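Local coordinates for programmed cell death 6-interacting protein (Homo sapiens, PDB 5WA1), which acts in multivesicular body biogenesis, endocytosis, membrane repair and cytokinesis, and through the Bro1 domain present here binds the ESCRT-III protein CHMP4C, at residues Q175-A180 and L358-V364; I26-L30 and A150-Q154. Residues are numbered along the deposited sequence.

Interaction 1: Q175-A180 and L358-V364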
loop_
_atom_site.group_PDB
_atom_site.type_symbol
_atom_site.label_atom_id
_atom_site.label_comp_id
_atom_site.label_asym_id
_atom_site.label_seq_id
_atom_site.Cartn_x
_atom_site.Cartn_y
_atom_site.Cartn_z
ATOM N N GLN A 175 -4.676 1.656 -2.471
ATOM C CA GLN A 175 -5.565 0.515 -2.664
ATOM C C GLN A 175 -5.059 -0.396 -3.777
ATOM O O GLN A 175 -5.193 -1.623 -3.689
ATOM C CB GLN A 175 -6.983 0.998 -2.949
ATOM C CG GLN A 175 -7.654 1.589 -1.704
ATOM C CD GLN A 175 -9.036 2.113 -2.009
ATOM O OE1 GLN A 175 -10.037 1.413 -1.828
ATOM N NE2 GLN A 175 -9.099 3.340 -2.508
ATOM N N PHE A 176 -4.481 0.183 -4.832
ATOM C CA PHE A 176 -3.841 -0.639 -5.851
ATOM C C PHE A 176 -2.681 -1.434 -5.261
ATOM O O PHE A 176 -2.599 -2.652 -5.444
ATOM C CB PHE A 176 -3.351 0.226 -7.015
ATOM C CG PHE A 176 -2.466 -0.530 -7.962
ATOM C CD1 PHE A 176 -3.019 -1.338 -8.936
ATOM C CD2 PHE A 176 -1.083 -0.504 -7.818
ATOM C CE1 PHE A 176 -2.201 -2.082 -9.800
ATOM C CE2 PHE A 176 -0.262 -1.245 -8.662
ATOM C CZ PHE A 176 -0.827 -2.029 -9.654
ATOM N N ALA A 177 -1.770 -0.759 -4.548
ATOM C CA ALA A 177 -0.640 -1.462 -3.950
ATOM C C ALA A 177 -1.115 -2.563 -3.012
ATOM O O ALA A 177 -0.585 -3.681 -3.036
ATOM C CB ALA A 177 0.270 -0.480 -3.208
ATOM N N SER A 178 -2.144 -2.278 -2.212
ATOM C CA SER A 178 -2.691 -3.286 -1.310
ATOM C C SER A 178 -3.182 -4.507 -2.074
ATOM O O SER A 178 -2.924 -5.647 -1.674
ATOM C CB SER A 178 -3.834 -2.692 -0.484
ATOM O OG SER A 178 -4.390 -3.683 0.384
ATOM N N GLY A 179 -3.914 -4.287 -3.170
ATOM C CA GLY A 179 -4.426 -5.407 -3.940
ATOM C C GLY A 179 -3.343 -6.149 -4.692
ATOM O O GLY A 179 -3.443 -7.365 -4.903
ATOM N N ALA A 180 -2.291 -5.443 -5.107
ATOM C CA ALA A 180 -1.223 -6.105 -5.846
ATOM C C ALA A 180 -0.343 -6.938 -4.922
ATOM O O ALA A 180 0.029 -8.060 -5.274
ATOM C CB ALA A 180 -0.385 -5.077 -6.610
ATOM N N LEU A 358 -13.725 2.531 4.140
ATOM C CA LEU A 358 -13.911 3.108 2.816
ATOM C C LEU A 358 -12.980 2.515 1.771
ATOM O O LEU A 358 -12.988 2.971 0.622
ATOM C CB LEU A 358 -13.695 4.626 2.873
ATOM C CG LEU A 358 -14.930 5.494 3.135
ATOM C CD1 LEU A 358 -15.780 5.548 1.886
ATOM C CD2 LEU A 358 -15.743 4.958 4.294
ATOM N N VAL A 359 -12.178 1.517 2.129
ATOM C CA VAL A 359 -11.108 1.052 1.256
ATOM C C VAL A 359 -11.245 -0.440 1.006
ATOM O O VAL A 359 -11.821 -1.182 1.811
ATOM C CB VAL A 359 -9.725 1.385 1.850
ATOM C CG1 VAL A 359 -9.550 2.893 1.925
ATOM C CG2 VAL A 359 -9.581 0.764 3.234
ATOM N N LYS A 360 -10.708 -0.873 -0.134
ATOM C CA LYS A 360 -10.701 -2.268 -0.544
ATOM C C LYS A 360 -9.389 -2.532 -1.269
ATOM O O LYS A 360 -8.879 -1.656 -1.972
ATOM C CB LYS A 360 -11.902 -2.576 -1.455
ATOM C CG LYS A 360 -11.995 -4.016 -1.936
ATOM C CD LYS A 360 -12.302 -4.973 -0.792
ATOM C CE LYS A 360 -12.135 -6.426 -1.222
ATOM N NZ LYS A 360 -12.341 -7.373 -0.091
ATOM N N SER A 361 -8.823 -3.724 -1.073
ATOM C CA SER A 361 -7.664 -4.132 -1.859
ATOM C C SER A 361 -8.101 -4.328 -3.308
ATOM O O SER A 361 -8.964 -5.163 -3.588
ATOM C CB SER A 361 -7.057 -5.420 -1.300
ATOM O OG SER A 361 -6.603 -5.240 0.037
ATOM N N THR A 362 -7.539 -3.539 -4.218
ATOM C CA THR A 362 -7.973 -3.563 -5.618
ATOM C C THR A 362 -7.520 -4.854 -6.289
ATOM O O THR A 362 -6.313 -5.126 -6.333
ATOM C CB THR A 362 -7.412 -2.359 -6.372
ATOM O OG1 THR A 362 -7.752 -1.153 -5.669
ATOM C CG2 THR A 362 -7.968 -2.295 -7.793
ATOM N N PRO A 363 -8.428 -5.669 -6.818
ATOM C CA PRO A 363 -7.996 -6.889 -7.506
ATOM C C PRO A 363 -7.228 -6.554 -8.774
ATOM O O PRO A 363 -7.466 -5.533 -9.424
ATOM C CB PRO A 363 -9.309 -7.615 -7.820
ATOM C CG PRO A 363 -10.351 -6.549 -7.801
ATOM C CD PRO A 363 -9.894 -5.527 -6.795
ATOM N N VAL A 364 -6.267 -7.401 -9.111
ATOM C CA VAL A 364 -5.521 -7.210 -10.344
ATOM C C VAL A 364 -6.243 -7.978 -11.451
ATOM O O VAL A 364 -6.456 -9.191 -11.356
ATOM C CB VAL A 364 -4.042 -7.614 -10.192
ATOM C CG1 VAL A 364 -3.494 -7.101 -8.879
ATOM C CG2 VAL A 364 -3.809 -9.101 -10.322
HETATM O O HOH W 1 -4.048 -3.963 -7.604
#
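L358 barely touches the helical segment 175-180; its side chain packs instead on L237 and on an apolar side chain of the bound peptide of CHMP4C. V359 turns to A216, F220 and Y244, and its CA lies 3.3 Å from Q175 OE1. At K360 the backbone N donates to Q175 OE1 (2.9 Å). A long amide suits position 175, since it spans the gap to the passing chain while its NE2 bonds A171 O within its own helix. The lysine side chain points outward, as fits an exposed position. Next, S361 OG donates to S178 OG (2.7 Å), a link between two small hydroxyls that lets the backbones come close. This extended, irregular chain, running after helix 319-340, is laid across helix 164-191 of the largely helical Bro1 domain. T362 N then bonds Q175 O (3.1 Å), a carbonyl that also accepts G179 N in the helix. T362 O receives a CA-H...O contact from G179 CA (3.1 Å), an approach possible because glycine has no side chain: a CB here would collide with that oxygen. Water 1 donates to both T362 O (2.8 Å) and F176 O (2.9 Å), joining the two backbones. P363 faces away, whereas V364 turns back so that its CG1 lies 4.3 Å from A180 CB, an apolar contact beside H183.

Interaction 2: I26-L30 and A150-Q154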
loop_
_atom_site.group_PDB
_atom_site.type_symbol
_atom_site.label_atom_id
_atom_site.label_comp_id
_atom_site.label_asym_id
_atom_site.label_seq_id
_atom_site.Cartn_x
_atom_site.Cartn_y
_atom_site.Cartn_z
ATOM N N ILE A 26 4.509 5.007 4.905
ATOM C CA ILE A 26 5.418 3.925 4.558
ATOM C C ILE A 26 5.298 3.656 3.066
ATOM O O ILE A 26 4.186 3.586 2.528
ATOM C CB ILE A 26 5.096 2.664 5.371
ATOM C CG1 ILE A 26 5.299 2.931 6.867
ATOM C CG2 ILE A 26 5.957 1.475 4.899
ATOM C CD1 ILE A 26 4.614 1.898 7.750
ATOM N N SER A 27 6.440 3.529 2.393
ATOM C CA SER A 27 6.497 3.072 1.015
ATOM C C SER A 27 7.561 1.986 0.912
ATOM O O SER A 27 8.354 1.766 1.831
ATOM C CB SER A 27 6.793 4.220 0.044
ATOM O OG SER A 27 8.036 4.820 0.337
ATOM N N VAL A 28 7.571 1.296 -0.223
ATOM C CA VAL A 28 8.376 0.097 -0.415
ATOM C C VAL A 28 9.379 0.362 -1.530
ATOM O O VAL A 28 9.020 0.916 -2.574
ATOM C CB VAL A 28 7.488 -1.116 -0.750
ATOM C CG1 VAL A 28 8.325 -2.377 -0.917
ATOM C CG2 VAL A 28 6.429 -1.306 0.337
ATOM N N GLN A 29 10.632 -0.029 -1.306
ATOM C CA GLN A 29 11.646 0.075 -2.347
ATOM C C GLN A 29 11.419 -0.984 -3.425
ATOM O O GLN A 29 10.935 -2.084 -3.150
ATOM C CB GLN A 29 13.046 -0.075 -1.749
ATOM C CG GLN A 29 13.427 1.048 -0.795
ATOM C CD GLN A 29 13.532 2.397 -1.491
ATOM O OE1 GLN A 29 12.612 3.217 -1.428
ATOM N NE2 GLN A 29 14.660 2.636 -2.151
ATOM N N LEU A 30 11.769 -0.637 -4.665
ATOM C CA LEU A 30 11.598 -1.555 -5.779
ATOM C C LEU A 30 12.705 -2.606 -5.776
ATOM O O LEU A 30 13.822 -2.363 -5.314
ATOM C CB LEU A 30 11.604 -0.793 -7.110
ATOM C CG LEU A 30 10.302 -0.164 -7.636
ATOM C CD1 LEU A 30 9.753 0.916 -6.715
ATOM C CD2 LEU A 30 10.523 0.395 -9.031
ATOM N N ALA A 150 5.107 -1.417 -5.278
ATOM C CA ALA A 150 6.087 -0.592 -4.578
ATOM C C ALA A 150 6.143 0.814 -5.162
ATOM O O ALA A 150 6.135 1.808 -4.425
ATOM C CB ALA A 150 7.466 -1.258 -4.645
ATOM N N LEU A 151 6.226 0.923 -6.491
ATOM C CA LEU A 151 6.252 2.249 -7.097
ATOM C C LEU A 151 4.951 2.998 -6.830
ATOM O O LEU A 151 4.967 4.203 -6.551
ATOM C CB LEU A 151 6.547 2.138 -8.602
ATOM C CG LEU A 151 6.667 3.477 -9.337
ATOM C CD1 LEU A 151 7.802 4.306 -8.761
ATOM C CD2 LEU A 151 6.850 3.309 -10.847
ATOM N N ALA A 152 3.814 2.294 -6.863
ATOM C CA ALA A 152 2.545 2.935 -6.519
ATOM C C ALA A 152 2.552 3.445 -5.082
ATOM O O ALA A 152 2.021 4.527 -4.796
ATOM C CB ALA A 152 1.384 1.963 -6.722
ATOM N N SER A 153 3.143 2.675 -4.159
ATOM C CA SER A 153 3.231 3.135 -2.773
ATOM C C SER A 153 4.114 4.368 -2.663
ATOM O O SER A 153 3.839 5.257 -1.849
ATOM C CB SER A 153 3.765 2.018 -1.865
ATOM O OG SER A 153 5.189 1.932 -1.933
ATOM N N GLN A 154 5.166 4.453 -3.483
ATOM C CA GLN A 154 6.036 5.622 -3.436
ATOM C C GLN A 154 5.349 6.849 -4.018
ATOM O O GLN A 154 5.498 7.959 -3.490
ATOM C CB GLN A 154 7.341 5.340 -4.179
ATOM C CG GLN A 154 8.180 4.234 -3.537
ATOM C CD GLN A 154 9.540 4.105 -4.197
ATOM O OE1 GLN A 154 10.074 5.080 -4.716
ATOM N NE2 GLN A 154 10.101 2.895 -4.194
HETATM O O HOH W 2 13.149 2.300 -5.012
#
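Residues 26-30 run as an extended chain without regular strand pairing across one face of the helical segment 150-154, with CA atoms 5.0 Å apart at S27 and S153 and 4.8 Å at V28 and A150. Small helix residues allow this closeness. The peptide groups around V28 are met by helix side chains: V28 N donates to S153 OG (3.0 Å), and Q154 NE2 donates to V28 O (2.8 Å). S153 OG in turn gives its proton to A150 O (2.7 Å), one turn back, so a single serine hydroxyl both satisfies the loop amide and bonds its own helix. Q154 is long enough to reach the loop backbone, and water 2 accepts from its NE2 (3.2 Å) and from L30 N (3.3 Å). Beside these polar links lies an apolar patch. The methyl CB of A150 sits 3.9 Å from V28 CB and 3.8 Å from L30 CD1, while L30 CD1 also lies 3.9 Å from L151 CB. S27, a small residue, brings its CB within 3.8 Å of Q154 CG. In the Bro1 domain the contact thus lays the N-terminal loop before helix 39-49 over helix 137-157. V28 packs on L208 and M212 of helix 202-226 and on F181 of helix 164-191, I26 packs on helix 262-287, and L151 faces helix 83-97.

How the interactions relate
Both contacts belong to the same Bro1 domain, with centres about 14 Å apart, and in each an irregular chain packs on a helix. Along the sequence both segments of interaction 2 come before either segment of interaction 1. Their helices, 137-157 and 164-191, are consecutive and pack together: F176 CD2 of interaction 1 lies 3.7 Å from A152 CB of interaction 2. Helix 202-226 also borders both contacts. An N-terminal loop and a chain near the C-terminal end of this Bro1 piece are thereby held on the same helical body, with the two helical segments lying between them. The later chain belongs to the region that interacts with CHMP4 proteins.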